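Local coordinates for fiber (Human adenovirus 35, PDB 2QLK), which forms the trimeric head (knob) of the viral fibre and binds the receptor CD46, probably to attach the virus to the host cell, at residues L94-E98 against I171-V175; Y149-Y153 against P191-T197; I21-W25 against S120-M124. All blocks are in the same frame, centred on the assembly; numbering follows the deposited sequence.

Interaction 1 (L94-E98 against I171-V175); sequences LLTEE and ISSNV
Glu98 and Ser173 face each other across this contact, and their side chains make the single hydrogen bond between the two loops. Ser173 OG donates to Glu98 OE1 at 2.7 Å, on the syn side, where the carboxylate's other oxygen lies. Glu98 OE2 therefore also sits near the hydroxyl, at 3.2 Å from Ser173 OG, although the bond belongs to OE1. The glutamate gets there as a nearly extended arm: with CG beside its own backbone N (chi1 -62°) and chi2 at 155°, the carboxylate is carried out to the opposing loop. Ser173 answers with chi1 at 65°, which lodges OG between its backbone N and carbonyl carbon and turns it to the glutamate. A second hydroxyl, Ser172 OG, stands 3.5 Å from Glu98 OE1, without a bond assigned between them.

Both loops belong to the knob domain of the fibre, a fold of two antiparallel sheets. Residues 94-98 follow strand 79-88 and residues 171-175 precede strand 177-186; these strands are neighbours in one sheet, so the contact ties together loops at the same end of it. Tyr87, on strand 79-88, touches the side chains of Glu98, Ile171 and Val175, so that one residue of the strand is in contact with both loops.

Apolar groups flank the carboxylate. Near the root of the glutamate, Ile171 CD1 lies 4.0 Å from Glu98 CB, while Ile171 CG2 approaches OE1. Beside the acid, Leu95, at the centre of an inverse gamma turn, sends CD1 to within 4.1 Å of Val175 CG2, the two branched side chains meeting at a slant. The same leucine methyl rests 3.9 Å from Ser173 OG, next to the hydroxyl that grips Glu98.

Interaction 2 (Y149-Y153 against P191-T197); sequences YMTSY and PESNIAT
Glu192 meets Tyr149 and Ser152 through its carboxylate, which is the polar centre of the contact. Two donors share OE2: Tyr149 OH reaches Glu192 OE2 at 2.7 Å on the anti side, and Ser152 N reaches the same oxygen, also at 2.7 Å, on the syn side. They come from opposite faces of the carboxylate plane, which stands 66° from the tyrosine ring. A bend at chi2 (-92°) folds the glutamate chain back to meet them. Ser152 OG to Glu192 OE1 and Tyr153 OH to Pro191 O are both modelled at an implausibly short 2.4 Å, so the detail of these two bonds is doubtful, the more so as Tyr153 is poorly ordered.

A water adds a further link, donating to both Tyr149 OH and Ala196 O. Among the apolar contacts, Pro191 CB lies 4.1 Å from Tyr149 CD2, the two side chains crossing at about a right angle, and Phe75 meets the Tyr149 ring edge-to-face.

The end of strand 142-150 is thus joined to the loop 191-197 of the knob by a largely buried acid. With hydroxyl and amide donors around it, Glu192 is probably stabilised as a carboxylate without a cationic partner in these two segments.

Interaction 3 (I21-W25 against S120-M124); sequences INTLW and SKAFM
Ser120, which opens a short 3-10 turn, touches Leu24 with its hydroxyl oxygen: OG lies 3.9 Å from Leu24 CD1, a van der Waals approach, with the other methyl, CD2, scarcely farther off. The turn, closed by a bond from Phe123 N to Ser120 O, brings Phe123 round to face strand 23-25. Leu24 CB sits 3.6 Å from the centroid of the Phe123 ring and 12° off its normal, a CH-pi contact over the middle of one face. The leucine folds further along the aromatic side chain: CG lies anti to its backbone N (chi1 -169°), and CD2 packs 3.6 Å from Phe123 CB.

Strand 23-25 lies between strands 106-107 and 45-54 in one antiparallel sheet of the knob, so the phenylalanine fastens a turn from the long connection between strands 106-107 and 142-150 to that sheet. At the far edge of the ring, CZ abuts the peptide between Asn22 and Thr23, 3.3 Å from Thr23 N. At the root of the side chain, Phe123 O is hydrogen-bonded to Tyr207 OH.

Met124 comes last; its side chain sets out away from the strand, then curls back until Met124 CE is 4.5 Å from Leu24 CD2.

How the interactions relate
Interactions 1 and 3 lie towards one end of the knob, their centres 18 Å apart and their nearest atoms about 6 Å, whereas interaction 2 is about 34 Å, centre to centre, from each of them, on the opposite side of the chain's centre. Interaction 3 concerns the sheet containing strand 23-25; interactions 1 and 2 lie at ends of the other sheet (79-88, 177-186, 157-166, 142-150), and their loops 94-98 and 191-197 lie on connections that cross over to the first sheet. Along the chain, interaction 3 closes before interaction 2 opens, while interaction 1 alternates with both. Segments far apart in sequence thus meet towards both ends of a single knob domain.

Interaction 1 (L94-E98 against I171-V175)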
ATOM      1  N   LEU A  94      10.527 -12.848 -19.193  1.00 44.95           N
ATOM      2  CA  LEU A  94      11.635 -11.960 -18.903  1.00 43.65           C
ATOM      3  C   LEU A  94      12.796 -12.130 -19.885  1.00 43.54           C
ATOM      4  O   LEU A  94      13.310 -13.228 -20.084  1.00 43.71           O
ATOM      5  CB  LEU A  94      12.135 -12.201 -17.471  1.00 34.91           C
ATOM      6  CG  LEU A  94      13.374 -11.404 -17.055  1.00 33.96           C
ATOM      7  CD1 LEU A  94      13.077  -9.896 -17.093  1.00 31.83           C
ATOM      8  CD2 LEU A  94      13.793 -11.849 -15.676  1.00 34.00           C
ATOM      9  N   LEU A  95      13.194 -11.033 -20.508  1.00 36.13           N
ATOM     10  CA  LEU A  95      14.309 -11.043 -21.427  1.00 36.21           C
ATOM     11  C   LEU A  95      15.556 -10.822 -20.563  1.00 37.30           C
ATOM     12  O   LEU A  95      16.032  -9.682 -20.413  1.00 36.68           O
ATOM     13  CB  LEU A  95      14.142  -9.910 -22.432  1.00 37.88           C
ATOM     14  CG  LEU A  95      12.961 -10.042 -23.396  1.00 37.67           C
ATOM     15  CD1 LEU A  95      12.896  -8.814 -24.310  1.00 35.88           C
ATOM     16  CD2 LEU A  95      13.126 -11.331 -24.219  1.00 38.97           C
ATOM     17  N   THR A  96      16.081 -11.918 -20.010  1.00 43.11           N
ATOM     18  CA  THR A  96      17.231 -11.871 -19.098  1.00 44.75           C
ATOM     19  C   THR A  96      18.531 -11.250 -19.583  1.00 44.67           C
ATOM     20  O   THR A  96      19.282 -10.690 -18.786  1.00 44.97           O
ATOM     21  CB  THR A  96      17.575 -13.276 -18.546  1.00 53.65           C
ATOM     22  OG1 THR A  96      17.948 -14.143 -19.625  1.00 54.16           O
ATOM     23  CG2 THR A  96      16.379 -13.869 -17.807  1.00 54.06           C
ATOM     24  N   GLU A  97      18.820 -11.346 -20.873  1.00 48.24           N
ATOM     25  CA  GLU A  97      20.052 -10.761 -21.372  1.00 49.40           C
ATOM     26  C   GLU A  97      20.037  -9.240 -21.295  1.00 48.76           C
ATOM     27  O   GLU A  97      21.058  -8.631 -21.016  1.00 50.17           O
ATOM     28  CB  GLU A  97      20.295 -11.188 -22.818  1.00 62.83           C
ATOM     29  CG  GLU A  97      20.617 -12.664 -22.999  1.00 65.83           C
ATOM     30  CD  GLU A  97      20.465 -13.104 -24.445  1.00 69.36           C
ATOM     31  OE1 GLU A  97      20.538 -12.227 -25.340  1.00 69.24           O
ATOM     32  OE2 GLU A  97      20.280 -14.323 -24.683  1.00 69.88           O
ATOM     33  N   GLU A  98      18.883  -8.628 -21.541  1.00 49.79           N
ATOM     34  CA  GLU A  98      18.754  -7.165 -21.529  1.00 48.55           C
ATOM     35  C   GLU A  98      18.358  -6.603 -20.170  1.00 45.72           C
ATOM     36  O   GLU A  98      18.596  -5.438 -19.875  1.00 46.77           O
ATOM     37  CB  GLU A  98      17.715  -6.731 -22.569  1.00 85.89           C
ATOM     38  CG  GLU A  98      18.085  -7.099 -23.998  1.00 90.34           C
ATOM     39  CD  GLU A  98      16.880  -7.226 -24.915  1.00 92.90           C
ATOM     40  OE1 GLU A  98      16.105  -6.249 -25.037  1.00 93.60           O
ATOM     41  OE2 GLU A  98      16.714  -8.310 -25.517  1.00 94.64           O
ATOM     42  N   ILE A 171      13.841  -0.435 -24.167  1.00103.81           N
ATOM     43  CA  ILE A 171      15.267  -0.510 -24.474  1.00104.14           C
ATOM     44  C   ILE A 171      15.550  -0.813 -25.936  1.00104.44           C
ATOM     45  O   ILE A 171      16.240  -0.050 -26.614  1.00104.46           O
ATOM     46  CB  ILE A 171      15.968  -1.590 -23.624  1.00 66.86           C
ATOM     47  CG1 ILE A 171      17.421  -1.744 -24.070  1.00 67.35           C
ATOM     48  CG2 ILE A 171      15.233  -2.911 -23.748  1.00 66.53           C
ATOM     49  CD1 ILE A 171      18.156  -2.891 -23.402  1.00 67.28           C
ATOM     50  N   SER A 172      15.007  -1.925 -26.422  1.00 82.93           N
ATOM     51  CA  SER A 172      15.232  -2.316 -27.806  1.00 82.57           C
ATOM     52  C   SER A 172      14.448  -3.555 -28.215  1.00 81.91           C
ATOM     53  O   SER A 172      13.261  -3.699 -27.922  1.00 81.97           O
ATOM     54  CB  SER A 172      16.721  -2.588 -28.018  1.00 75.93           C
ATOM     55  OG  SER A 172      17.141  -3.684 -27.221  1.00 76.20           O
ATOM     56  N   SER A 173      15.158  -4.438 -28.908  1.00 73.75           N
ATOM     57  CA  SER A 173      14.636  -5.701 -29.410  1.00 72.45           C
ATOM     58  C   SER A 173      13.123  -5.743 -29.587  1.00 70.33           C
ATOM     59  O   SER A 173      12.506  -4.798 -30.089  1.00 69.26           O
ATOM     60  CB  SER A 173      15.077  -6.846 -28.488  1.00 83.80           C
ATOM     61  OG  SER A 173      14.509  -6.715 -27.196  1.00 84.03           O
ATOM     62  N   ASN A 174      12.550  -6.871 -29.180  1.00 78.78           N
ATOM     63  CA  ASN A 174      11.119  -7.106 -29.247  1.00 76.34           C
ATOM     64  C   ASN A 174      10.569  -6.989 -27.818  1.00 72.97           C
ATOM     65  O   ASN A 174       9.794  -7.833 -27.365  1.00 71.69           O
ATOM     66  CB  ASN A 174      10.848  -8.505 -29.824  1.00122.14           C
ATOM     67  CG  ASN A 174       9.639  -8.542 -30.758  1.00124.04           C
ATOM     68  OD1 ASN A 174       9.347  -9.570 -31.375  1.00124.40           O
ATOM     69  ND2 ASN A 174       8.933  -7.421 -30.863  1.00123.84           N
ATOM     70  N   VAL A 175      11.005  -5.948 -27.105  1.00 46.99           N
ATOM     71  CA  VAL A 175      10.538  -5.682 -25.742  1.00 42.30           C
ATOM     72  C   VAL A 175       9.046  -5.318 -25.821  1.00 39.61           C
ATOM     73  O   VAL A 175       8.689  -4.284 -26.371  1.00 40.53           O
ATOM     74  CB  VAL A 175      11.287  -4.477 -25.106  1.00 40.63           C
ATOM     75  CG1 VAL A 175      10.710  -4.177 -23.734  1.00 39.51           C
ATOM     76  CG2 VAL A 175      12.771  -4.758 -25.008  1.00 40.27           C
TER

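Interaction 2 (Y149-Y153 against P191-T197)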
ATOM      1  N   TYR A 149      15.350   1.343   4.997  1.00 24.32           N
ATOM      2  CA  TYR A 149      16.565   0.593   5.255  1.00 21.90           C
ATOM      3  C   TYR A 149      16.771   0.683   6.772  1.00 24.87           C
ATOM      4  O   TYR A 149      16.733   1.771   7.353  1.00 22.97           O
ATOM      5  CB  TYR A 149      17.781   1.221   4.575  1.00 26.78           C
ATOM      6  CG  TYR A 149      19.053   0.508   4.958  1.00 25.28           C
ATOM      7  CD1 TYR A 149      19.252  -0.813   4.584  1.00 23.00           C
ATOM      8  CD2 TYR A 149      20.027   1.127   5.745  1.00 28.58           C
ATOM      9  CE1 TYR A 149      20.378  -1.520   4.979  1.00 24.44           C
ATOM     10  CE2 TYR A 149      21.190   0.423   6.152  1.00 25.75           C
ATOM     11  CZ  TYR A 149      21.346  -0.903   5.756  1.00 24.01           C
ATOM     12  OH  TYR A 149      22.474  -1.630   6.095  1.00 26.61           O
ATOM     13  N   MET A 150      16.993  -0.467   7.391  1.00 24.27           N
ATOM     14  CA  MET A 150      17.240  -0.592   8.825  1.00 26.45           C
ATOM     15  C   MET A 150      18.766  -0.742   9.014  1.00 27.31           C
ATOM     16  O   MET A 150      19.379  -1.691   8.500  1.00 27.70           O
ATOM     17  CB  MET A 150      16.492  -1.831   9.337  1.00 38.09           C
ATOM     18  CG  MET A 150      16.540  -2.083  10.825  1.00 41.47           C
ATOM     19  SD  MET A 150      15.256  -3.298  11.284  1.00 48.56           S
ATOM     20  CE  MET A 150      14.137  -2.239  12.115  1.00 42.73           C
ATOM     21  N   THR A 151      19.388   0.196   9.722  1.00 29.31           N
ATOM     22  CA  THR A 151      20.847   0.138   9.922  1.00 30.56           C
ATOM     23  C   THR A 151      21.224  -1.056  10.773  1.00 32.68           C
ATOM     24  O   THR A 151      20.461  -1.494  11.633  1.00 31.89           O
ATOM     25  CB  THR A 151      21.397   1.394  10.602  1.00 31.90           C
ATOM     26  OG1 THR A 151      21.137   1.335  12.008  1.00 33.25           O
ATOM     27  CG2 THR A 151      20.733   2.623  10.021  1.00 33.18           C
ATOM     28  N   SER A 152      22.419  -1.564  10.513  1.00 35.51           N
ATOM     29  CA  SER A 152      22.953  -2.729  11.180  1.00 38.47           C
ATOM     30  C   SER A 152      23.380  -2.484  12.622  1.00 40.26           C
ATOM     31  O   SER A 152      23.511  -3.431  13.383  1.00 41.79           O
ATOM     32  CB  SER A 152      24.156  -3.242  10.399  1.00 44.77           C
ATOM     33  OG  SER A 152      25.197  -2.280  10.454  1.00 43.71           O
ATOM     34  N   TYR A 153      23.607  -1.236  13.009  1.00 45.80           N
ATOM     35  CA  TYR A 153      24.051  -0.987  14.378  1.00 47.45           C
ATOM     36  C   TYR A 153      22.963  -0.617  15.384  1.00 45.56           C
ATOM     37  O   TYR A 153      22.691  -1.379  16.310  1.00 45.92           O
ATOM     38  CB  TYR A 153      25.173   0.065  14.396  1.00 77.02           C
ATOM     39  CG  TYR A 153      24.952   1.279  13.517  1.00 82.58           C
ATOM     40  CD1 TYR A 153      23.949   2.198  13.800  1.00 84.49           C
ATOM     41  CD2 TYR A 153      25.770   1.522  12.414  1.00 85.28           C
ATOM     42  CE1 TYR A 153      23.763   3.330  13.014  1.00 86.63           C
ATOM     43  CE2 TYR A 153      25.593   2.654  11.620  1.00 87.47           C
ATOM     44  CZ  TYR A 153      24.587   3.554  11.930  1.00 87.92           C
ATOM     45  OH  TYR A 153      24.406   4.688  11.171  1.00 89.03           O
ATOM     46  N   PRO A 191      24.095   5.971   6.414  1.00 39.61           N
ATOM     47  CA  PRO A 191      23.500   4.994   7.333  1.00 37.24           C
ATOM     48  C   PRO A 191      24.484   3.983   7.925  1.00 35.67           C
ATOM     49  O   PRO A 191      24.284   3.518   9.043  1.00 33.28           O
ATOM     50  CB  PRO A 191      22.385   4.348   6.495  1.00 33.61           C
ATOM     51  CG  PRO A 191      22.751   4.627   5.094  1.00 34.01           C
ATOM     52  CD  PRO A 191      23.395   5.987   5.121  1.00 34.08           C
ATOM     53  N   GLU A 192      25.546   3.645   7.196  1.00 30.73           N
ATOM     54  CA  GLU A 192      26.521   2.693   7.721  1.00 32.60           C
ATOM     55  C   GLU A 192      27.957   3.204   7.611  1.00 33.06           C
ATOM     56  O   GLU A 192      28.277   3.998   6.740  1.00 31.75           O
ATOM     57  CB  GLU A 192      26.422   1.358   6.985  1.00 39.65           C
ATOM     58  CG  GLU A 192      25.049   0.718   7.022  1.00 39.90           C
ATOM     59  CD  GLU A 192      24.863  -0.247   8.190  1.00 40.76           C
ATOM     60  OE1 GLU A 192      25.808  -0.419   9.000  1.00 37.42           O
ATOM     61  OE2 GLU A 192      23.764  -0.836   8.283  1.00 37.05           O
ATOM     62  N   SER A 193      28.816   2.723   8.505  1.00 46.69           N
ATOM     63  CA  SER A 193      30.224   3.097   8.504  1.00 49.97           C
ATOM     64  C   SER A 193      31.025   2.018   7.780  1.00 50.84           C
ATOM     65  O   SER A 193      32.149   2.255   7.343  1.00 52.45           O
ATOM     66  CB  SER A 193      30.729   3.243   9.937  1.00 64.47           C
ATOM     67  OG  SER A 193      30.477   2.060  10.672  1.00 69.10           O
ATOM     68  N   ASN A 194      30.451   0.827   7.659  1.00 50.38           N
ATOM     69  CA  ASN A 194      31.137  -0.257   6.972  1.00 50.79           C
ATOM     70  C   ASN A 194      30.178  -1.293   6.400  1.00 49.36           C
ATOM     71  O   ASN A 194      28.966  -1.227   6.613  1.00 49.01           O
ATOM     72  CB  ASN A 194      32.131  -0.943   7.908  1.00 71.51           C
ATOM     73  CG  ASN A 194      33.193  -1.726   7.149  1.00 74.51           C
ATOM     74  OD1 ASN A 194      33.976  -2.472   7.739  1.00 75.27           O
ATOM     75  ND2 ASN A 194      33.229  -1.550   5.831  1.00 74.95           N
ATOM     76  N   ILE A 195      30.743  -2.251   5.672  1.00 46.03           N
ATOM     77  CA  ILE A 195      29.970  -3.309   5.047  1.00 45.00           C
ATOM     78  C   ILE A 195      28.875  -3.824   5.964  1.00 44.22           C
ATOM     79  O   ILE A 195      29.113  -4.094   7.150  1.00 43.81           O
ATOM     80  CB  ILE A 195      30.868  -4.491   4.648  1.00 48.81           C
ATOM     81  CG1 ILE A 195      32.060  -3.986   3.838  1.00 50.44           C
ATOM     82  CG2 ILE A 195      30.077  -5.482   3.831  1.00 46.78           C
ATOM     83  CD1 ILE A 195      31.673  -3.170   2.606  1.00 53.33           C
ATOM     84  N   ALA A 196      27.676  -3.953   5.400  1.00 33.40           N
ATOM     85  CA  ALA A 196      26.497  -4.433   6.123  1.00 31.20           C
ATOM     86  C   ALA A 196      25.538  -4.861   5.036  1.00 30.11           C
ATOM     87  O   ALA A 196      25.459  -4.203   4.000  1.00 30.77           O
ATOM     88  CB  ALA A 196      25.891  -3.306   6.947  1.00 55.37           C
ATOM     89  N   THR A 197      24.812  -5.953   5.254  1.00 34.83           N
ATOM     90  CA  THR A 197      23.894  -6.451   4.235  1.00 33.48           C
ATOM     91  C   THR A 197      22.877  -5.405   3.858  1.00 32.09           C
ATOM     92  O   THR A 197      22.075  -4.958   4.693  1.00 29.84           O
ATOM     93  CB  THR A 197      23.124  -7.702   4.690  1.00 44.42           C
ATOM     94  OG1 THR A 197      24.040  -8.676   5.202  1.00 44.61           O
ATOM     95  CG2 THR A 197      22.389  -8.311   3.519  1.00 46.07           C
TER
HETATM   96  O   HOH W   1      24.100  -1.729   3.854  1.00 24.93           O

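Interaction 3 (I21-W25 against S120-M124)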
ATOM      1  N   ILE A  21      -2.936 -20.402  -8.892  1.00110.86           N
ATOM      2  CA  ILE A  21      -1.927 -20.448  -9.956  1.00110.13           C
ATOM      3  C   ILE A  21      -1.887 -19.125 -10.723  1.00108.95           C
ATOM      4  O   ILE A  21      -1.523 -19.074 -11.900  1.00108.39           O
ATOM      5  CB  ILE A  21      -2.176 -21.640 -10.942  1.00 96.00           C
ATOM      6  CG1 ILE A  21      -0.890 -21.940 -11.721  1.00 96.16           C
ATOM      7  CG2 ILE A  21      -3.310 -21.318 -11.925  1.00 95.73           C
ATOM      8  CD1 ILE A  21      -0.995 -23.138 -12.658  1.00 96.55           C
ATOM      9  N   ASN A  22      -2.253 -18.054 -10.027  1.00 71.56           N
ATOM     10  CA  ASN A  22      -2.276 -16.718 -10.605  1.00 69.36           C
ATOM     11  C   ASN A  22      -1.171 -15.887  -9.968  1.00 66.81           C
ATOM     12  O   ASN A  22      -1.379 -14.739  -9.572  1.00 67.02           O
ATOM     13  CB  ASN A  22      -3.632 -16.071 -10.339  1.00 88.62           C
ATOM     14  CG  ASN A  22      -3.937 -15.955  -8.862  1.00 91.28           C
ATOM     15  OD1 ASN A  22      -3.937 -16.951  -8.135  1.00 91.99           O
ATOM     16  ND2 ASN A  22      -4.201 -14.733  -8.407  1.00 92.15           N
ATOM     17  N   THR A  23       0.016 -16.475  -9.889  1.00 46.71           N
ATOM     18  CA  THR A  23       1.140 -15.800  -9.279  1.00 43.38           C
ATOM     19  C   THR A  23       2.477 -16.028  -9.996  1.00 41.69           C
ATOM     20  O   THR A  23       2.921 -17.167 -10.189  1.00 41.40           O
ATOM     21  CB  THR A  23       1.228 -16.206  -7.783  1.00 53.21           C
ATOM     22  OG1 THR A  23       2.523 -15.885  -7.253  1.00 51.46           O
ATOM     23  CG2 THR A  23       0.946 -17.695  -7.626  1.00 54.12           C
ATOM     24  N   LEU A  24       3.094 -14.923 -10.408  1.00 45.12           N
ATOM     25  CA  LEU A  24       4.380 -14.928 -11.098  1.00 42.54           C
ATOM     26  C   LEU A  24       5.425 -14.336 -10.131  1.00 41.11           C
ATOM     27  O   LEU A  24       5.252 -13.218  -9.640  1.00 42.21           O
ATOM     28  CB  LEU A  24       4.262 -14.075 -12.355  1.00 39.94           C
ATOM     29  CG  LEU A  24       5.353 -14.071 -13.412  1.00 40.49           C
ATOM     30  CD1 LEU A  24       5.594 -15.491 -13.948  1.00 39.90           C
ATOM     31  CD2 LEU A  24       4.909 -13.139 -14.539  1.00 40.20           C
ATOM     32  N   TRP A  25       6.498 -15.068  -9.841  1.00 37.32           N
ATOM     33  CA  TRP A  25       7.489 -14.562  -8.898  1.00 34.78           C
ATOM     34  C   TRP A  25       8.888 -15.109  -9.069  1.00 34.21           C
ATOM     35  O   TRP A  25       9.141 -16.005  -9.886  1.00 35.06           O
ATOM     36  CB  TRP A  25       7.023 -14.833  -7.458  1.00 51.73           C
ATOM     37  CG  TRP A  25       6.969 -16.300  -7.086  1.00 54.31           C
ATOM     38  CD1 TRP A  25       6.965 -17.363  -7.942  1.00 55.83           C
ATOM     39  CD2 TRP A  25       6.894 -16.856  -5.761  1.00 56.35           C
ATOM     40  NE1 TRP A  25       6.895 -18.540  -7.240  1.00 56.61           N
ATOM     41  CE2 TRP A  25       6.849 -18.262  -5.901  1.00 57.41           C
ATOM     42  CE3 TRP A  25       6.861 -16.304  -4.474  1.00 58.12           C
ATOM     43  CZ2 TRP A  25       6.772 -19.129  -4.801  1.00 58.18           C
ATOM     44  CZ3 TRP A  25       6.783 -17.172  -3.371  1.00 58.66           C
ATOM     45  CH2 TRP A  25       6.740 -18.570  -3.549  1.00 58.96           C
ATOM     46  N   SER A 120       1.952 -15.437 -18.647  1.00 53.61           N
ATOM     47  CA  SER A 120       2.726 -14.339 -18.084  1.00 52.46           C
ATOM     48  C   SER A 120       2.190 -13.000 -18.574  1.00 51.39           C
ATOM     49  O   SER A 120       2.242 -12.000 -17.847  1.00 51.50           O
ATOM     50  CB  SER A 120       4.206 -14.479 -18.450  1.00 56.81           C
ATOM     51  OG  SER A 120       4.778 -15.589 -17.784  1.00 56.38           O
ATOM     52  N   LYS A 121       1.666 -12.994 -19.801  1.00 50.43           N
ATOM     53  CA  LYS A 121       1.106 -11.792 -20.407  1.00 48.56           C
ATOM     54  C   LYS A 121       0.037 -11.139 -19.506  1.00 46.69           C
ATOM     55  O   LYS A 121      -0.115  -9.918 -19.485  1.00 46.43           O
ATOM     56  CB  LYS A 121       0.497 -12.134 -21.772  1.00 71.74           C
ATOM     57  CG  LYS A 121       0.097 -10.918 -22.596  1.00 73.18           C
ATOM     58  CD  LYS A 121      -0.393 -11.304 -23.982  1.00 75.54           C
ATOM     59  CE  LYS A 121      -1.781 -11.930 -23.943  1.00 76.50           C
ATOM     60  NZ  LYS A 121      -2.839 -10.939 -23.587  1.00 77.69           N
ATOM     61  N   ALA A 122      -0.689 -11.951 -18.748  1.00 49.61           N
ATOM     62  CA  ALA A 122      -1.725 -11.419 -17.874  1.00 47.57           C
ATOM     63  C   ALA A 122      -1.146 -10.735 -16.623  1.00 45.77           C
ATOM     64  O   ALA A 122      -1.867 -10.095 -15.862  1.00 44.44           O
ATOM     65  CB  ALA A 122      -2.677 -12.528 -17.487  1.00 40.22           C
ATOM     66  N   PHE A 123       0.158 -10.877 -16.414  1.00 43.88           N
ATOM     67  CA  PHE A 123       0.826 -10.248 -15.285  1.00 41.24           C
ATOM     68  C   PHE A 123       1.535  -8.985 -15.748  1.00 39.77           C
ATOM     69  O   PHE A 123       2.174  -8.302 -14.957  1.00 40.78           O
ATOM     70  CB  PHE A 123       1.879 -11.177 -14.680  1.00 42.70           C
ATOM     71  CG  PHE A 123       1.314 -12.368 -13.977  1.00 42.82           C
ATOM     72  CD1 PHE A 123       1.005 -13.535 -14.689  1.00 43.12           C
ATOM     73  CD2 PHE A 123       1.103 -12.337 -12.596  1.00 42.14           C
ATOM     74  CE1 PHE A 123       0.494 -14.664 -14.029  1.00 42.72           C
ATOM     75  CE2 PHE A 123       0.596 -13.444 -11.919  1.00 44.01           C
ATOM     76  CZ  PHE A 123       0.287 -14.623 -12.639  1.00 44.00           C
ATOM     77  N   MET A 124       1.421  -8.674 -17.031  1.00 32.43           N
ATOM     78  CA  MET A 124       2.112  -7.520 -17.588  1.00 30.88           C
ATOM     79  C   MET A 124       1.334  -6.221 -17.482  1.00 30.27           C
ATOM     80  O   MET A 124       0.102  -6.227 -17.446  1.00 30.63           O
ATOM     81  CB  MET A 124       2.441  -7.797 -19.055  1.00 31.02           C
ATOM     82  CG  MET A 124       3.351  -9.001 -19.276  1.00 29.07           C
ATOM     83  SD  MET A 124       5.086  -8.670 -18.764  1.00 29.90           S
ATOM     84  CE  MET A 124       5.223  -9.738 -17.437  1.00 24.45           C
TER